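Side-chain contacts in porin B (PDB 4GEY), which probably forms a carbohydrate-selective beta-barrel channel through which glucose and other sugars cross the outer membrane of Pseudomonas putida: residues G28-G31 with G32-T35; S372-D376 with Y377-G381. The protein carries 2 engineered substitutions. All coordinates share one frame; numbering follows the deposited sequence.

Contact 1 (G28-G31 with G32-T35)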
loop_
_atom_site.group_PDB
_atom_site.type_symbol
_atom_site.label_atom_id
_atom_site.label_comp_id
_atom_site.label_asym_id
_atom_site.label_seq_id
_atom_site.Cartn_x
_atom_site.Cartn_y
_atom_site.Cartn_z
ATOM N N GLY A 28 3.172 9.221 27.111
ATOM C CA GLY A 28 4.429 9.004 27.804
ATOM C C GLY A 28 4.647 7.593 28.315
ATOM O O GLY A 28 4.079 6.632 27.780
ATOM N N ASP A 29 5.474 7.476 29.356
ATOM C CA ASP A 29 5.829 6.180 29.930
ATOM C C ASP A 29 4.957 5.747 31.109
ATOM O O ASP A 29 5.299 4.800 31.815
ATOM C CB ASP A 29 7.307 6.148 30.336
ATOM C CG ASP A 29 7.678 7.235 31.329
ATOM O OD1 ASP A 29 6.841 7.615 32.175
ATOM O OD2 ASP A 29 8.825 7.718 31.256
ATOM N N TRP A 30 3.841 6.441 31.312
ATOM C CA TRP A 30 2.906 6.118 32.384
ATOM C C TRP A 30 3.597 6.005 33.740
ATOM O O TRP A 30 3.331 5.075 34.494
ATOM C CB TRP A 30 2.157 4.815 32.095
ATOM C CG TRP A 30 1.574 4.715 30.718
ATOM C CD1 TRP A 30 1.093 5.733 29.950
ATOM C CD2 TRP A 30 1.429 3.518 29.940
ATOM N NE1 TRP A 30 0.658 5.245 28.740
ATOM C CE2 TRP A 30 0.849 3.889 28.710
ATOM C CE3 TRP A 30 1.731 2.170 30.167
ATOM C CZ2 TRP A 30 0.563 2.958 27.709
ATOM C CZ3 TRP A 30 1.450 1.251 29.173
ATOM C CH2 TRP A 30 0.872 1.650 27.956
ATOM N N GLY A 31 4.485 6.947 34.044
ATOM C CA GLY A 31 5.150 6.970 35.335
ATOM C C GLY A 31 6.112 5.815 35.540
ATOM O O GLY A 31 6.382 5.415 36.675
ATOM N N GLY A 32 6.623 5.282 34.434
ATOM C CA GLY A 32 7.620 4.233 34.475
ATOM C C GLY A 32 7.110 2.864 34.076
ATOM O O GLY A 32 7.889 2.051 33.570
ATOM N N THR A 33 5.818 2.601 34.293
ATOM C CA THR A 33 5.260 1.261 34.053
ATOM C C THR A 33 5.282 0.832 32.585
ATOM O O THR A 33 5.315 -0.361 32.293
ATOM C CB THR A 33 3.835 1.048 34.675
ATOM O OG1 THR A 33 2.885 0.750 33.649
ATOM C CG2 THR A 33 3.372 2.253 35.444
ATOM N N ARG A 34 5.280 1.791 31.663
ATOM C CA ARG A 34 5.409 1.461 30.247
ATOM C C ARG A 34 6.820 0.977 29.962
ATOM O O ARG A 34 7.014 -0.016 29.264
ATOM C CB ARG A 34 5.063 2.660 29.361
ATOM C CG ARG A 34 4.748 2.307 27.909
ATOM C CD ARG A 34 4.094 3.483 27.192
ATOM N NE ARG A 34 3.680 3.167 25.825
ATOM C CZ ARG A 34 2.911 3.947 25.072
ATOM N NH1 ARG A 34 2.458 5.094 25.544
ATOM N NH2 ARG A 34 2.592 3.570 23.844
ATOM N N THR A 35 7.808 1.666 30.523
ATOM C CA THR A 35 9.202 1.270 30.329
ATOM C C THR A 35 9.553 -0.059 31.006
ATOM O O THR A 35 10.409 -0.797 30.527
ATOM C CB THR A 35 10.175 2.371 30.769
ATOM O OG1 THR A 35 9.686 2.984 31.969
ATOM C CG2 THR A 35 10.284 3.422 29.685
#
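Asp29 O accepts two backbone bonds, from Gly32 N at 3.0 Å and from Arg34 N at 3.0 Å, and the two donors come from opposite faces of its carbonyl plane. The bond from Gly32 closes a tight turn through Trp30 and Gly31, both with positive phi. Gly32 also has backbone angles that call for glycine.

The Asp29 carboxylate bends back over this turn. With chi1 at 58°, CG sits between the backbone N and the carbonyl carbon, and OD1 takes weak bonds from Gly31 N and Gly32 N. Gly32 is the N-cap of helix 33-40, which leads to the first barrel strand, 42-57. In the first turn of that helix, Thr35 OG1 donates to Gly32 O at 2.6 Å.

Trp30 and Arg34 make the main side-chain contact. The Arg34 chain runs extended over one face of the indole. Its CB lies 3.5 Å from Trp30 CE3. Further out, CD stands 3.5 Å above the centroid of the six-membered ring, a CH-pi contact. The guanidinium plane is 20° from the ring plane, with Trp30 CZ2 beneath its rim. Thr33 OG1 lies at the indole edge, in plane, 3.9 Å from Trp30 CE3. Trp30 NE1 bonds to Thr27 OG1.

Arg34 NH1 donates to Gly28 O at 3.2 Å, in the carbonyl plane. NH1 also forms a salt bridge with the C-terminal carboxylate of Phe436, while NH2 bonds to Phe44 O. With an alanine in place of Arg34, the Phe436 carboxylate would probably lose its charged mate, Gly28 O its side-chain donor, and the covered indole face its packing. Trp25 adds a cation-pi contact to the guanidinium.

Contact 2 (S372-D376 with Y377-G381)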
loop_
_atom_site.group_PDB
_atom_site.type_symbol
_atom_site.label_atom_id
_atom_site.label_comp_id
_atom_site.label_asym_id
_atom_site.label_seq_id
_atom_site.Cartn_x
_atom_site.Cartn_y
_atom_site.Cartn_z
ATOM N N SER A 372 -23.425 -1.443 -28.256
ATOM C CA SER A 372 -24.592 -0.789 -27.666
ATOM C C SER A 372 -25.057 0.375 -28.520
ATOM O O SER A 372 -26.153 0.889 -28.332
ATOM C CB SER A 372 -24.313 -0.301 -26.252
ATOM O OG SER A 372 -23.423 0.791 -26.272
ATOM N N GLY A 373 -24.212 0.799 -29.450
ATOM C CA GLY A 373 -24.530 1.929 -30.296
ATOM C C GLY A 373 -24.398 3.251 -29.567
ATOM O O GLY A 373 -24.899 4.262 -30.034
ATOM N N ILE A 374 -23.725 3.246 -28.422
ATOM C CA ILE A 374 -23.591 4.450 -27.616
ATOM C C ILE A 374 -22.182 4.991 -27.748
ATOM O O ILE A 374 -21.221 4.319 -27.366
ATOM C CB ILE A 374 -23.890 4.179 -26.129
ATOM C CG1 ILE A 374 -25.334 3.685 -25.954
ATOM C CG2 ILE A 374 -23.649 5.427 -25.298
ATOM C CD1 ILE A 374 -25.832 3.721 -24.511
ATOM N N ASN A 375 -22.047 6.199 -28.292
ATOM C CA ASN A 375 -20.717 6.684 -28.661
ATOM C C ASN A 375 -20.331 7.971 -27.968
ATOM O O ASN A 375 -19.189 8.420 -28.059
ATOM C CB ASN A 375 -20.575 6.818 -30.181
ATOM C CG ASN A 375 -21.275 8.038 -30.731
ATOM O OD1 ASN A 375 -22.161 8.611 -30.092
ATOM N ND2 ASN A 375 -20.888 8.440 -31.935
ATOM N N ASP A 376 -21.301 8.550 -27.273
ATOM C CA ASP A 376 -21.115 9.777 -26.513
ATOM C C ASP A 376 -20.708 9.487 -25.060
ATOM O O ASP A 376 -21.453 8.850 -24.308
ATOM C CB ASP A 376 -22.410 10.585 -26.554
ATOM C CG ASP A 376 -22.337 11.854 -25.729
ATOM O OD1 ASP A 376 -21.210 12.269 -25.349
ATOM O OD2 ASP A 376 -23.419 12.441 -25.468
ATOM N N TYR A 377 -19.530 9.974 -24.670
ATOM C CA TYR A 377 -19.013 9.824 -23.302
ATOM C C TYR A 377 -19.943 10.355 -22.192
ATOM O O TYR A 377 -19.896 9.886 -21.059
ATOM C CB TYR A 377 -17.634 10.483 -23.180
ATOM C CG TYR A 377 -17.167 10.678 -21.761
ATOM C CD1 TYR A 377 -16.490 9.666 -21.083
ATOM C CD2 TYR A 377 -17.407 11.874 -21.089
ATOM C CE1 TYR A 377 -16.070 9.840 -19.774
ATOM C CE2 TYR A 377 -16.984 12.057 -19.793
ATOM C CZ TYR A 377 -16.320 11.040 -19.135
ATOM O OH TYR A 377 -15.913 11.233 -17.834
ATOM N N ASP A 378 -20.769 11.343 -22.509
ATOM C CA ASP A 378 -21.653 11.930 -21.513
ATOM C C ASP A 378 -22.892 11.071 -21.311
ATOM O O ASP A 378 -23.749 11.388 -20.488
ATOM C CB ASP A 378 -22.108 13.324 -21.947
ATOM C CG ASP A 378 -20.967 14.291 -22.120
ATOM O OD1 ASP A 378 -20.072 14.340 -21.248
ATOM O OD2 ASP A 378 -20.985 15.013 -23.142
ATOM N N ASN A 379 -23.024 10.010 -22.092
ATOM C CA ASN A 379 -24.167 9.133 -21.929
ATOM C C ASN A 379 -23.839 8.063 -20.891
ATOM O O ASN A 379 -22.848 7.348 -21.034
ATOM C CB ASN A 379 -24.537 8.511 -23.261
ATOM C CG ASN A 379 -25.889 7.842 -23.238
ATOM O OD1 ASN A 379 -26.178 7.016 -22.377
ATOM N ND2 ASN A 379 -26.734 8.201 -24.194
ATOM N N PRO A 380 -24.657 7.970 -19.825
ATOM C CA PRO A 380 -24.460 7.025 -18.716
ATOM C C PRO A 380 -24.175 5.588 -19.154
ATOM O O PRO A 380 -23.432 4.891 -18.475
ATOM C CB PRO A 380 -25.792 7.086 -17.980
ATOM C CG PRO A 380 -26.231 8.486 -18.185
ATOM C CD PRO A 380 -25.828 8.831 -19.591
ATOM N N GLY A 381 -24.747 5.163 -20.274
ATOM C CA GLY A 381 -24.517 3.827 -20.780
ATOM C C GLY A 381 -23.202 3.664 -21.519
ATOM O O GLY A 381 -22.839 2.547 -21.895
HETATM O O HOH W 1 -21.711 1.169 -24.250
HETATM O O HOH W 2 -17.552 10.807 -26.452
#
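Asp376 and Asn379 close a type I beta turn, with Asn379 N bonded to Asp376 O at 3.0 Å. The turn belongs to the long loop between helix 359-372 and strand 388-399 of this OprB-family porin. The Asp376 side chain reinforces it. Its CG is anti to the backbone N (chi1 177°), which carries OD1 over to Asp378 N. That bond is 3.0 Å long and nearly straight at the hydrogen, but the donor meets OD1 from above the carboxylate plane.

The Asp378 carboxylate stands close by, with OD2 3.5 Å from Asp376 OD1. The two carboxylates are almost perpendicular. The Asp378 N-H probably offsets part of the repulsion between them.

Ile374 crosses Asn379 at about a right angle. Ile374 CG2 touches Asn379 CB at 3.8 Å, while its CD1 reaches Gly381 CA at 4.0 Å. Asn379 is fixed in turn by an Asx turn: its OD1 accepts from Gly381 N on a lone pair, in the carbonyl plane.

Further out, Arg112 NH2 bonds to the carbonyls of Tyr377 and Asn379. Arg112 also makes a cation-pi contact with the Tyr377 ring, whose OH bonds to Asp110. A water accepts from Tyr377 N. At the end of helix 359-372, Ser372 OG accepts from Ile374 N in an ST turn. The same OG donates to a second water at 2.7 Å, and that water donates to Gly381 O at 3.0 Å.

Overall arrangement
Contact 1 comes first along the chain and closes long before contact 2 opens. Their centres are 63 Å apart, their nearest atoms about 46 Å, and they lie on opposite sides of the centre of the chain. They share no helix or strand. Residues 28-35 lead into helix 33-40, just before the first barrel strand, 42-57. Residues 372-381 follow helix 359-372, in the loop before strand 388-399. Contact 1 sits near the C-terminus, consistent with the periplasmic end. Contact 2 is then probably on the extracellular side. Neither contact includes a residue of the glucose pocket; they mark a helix start and a loop at opposite ends of the barrel.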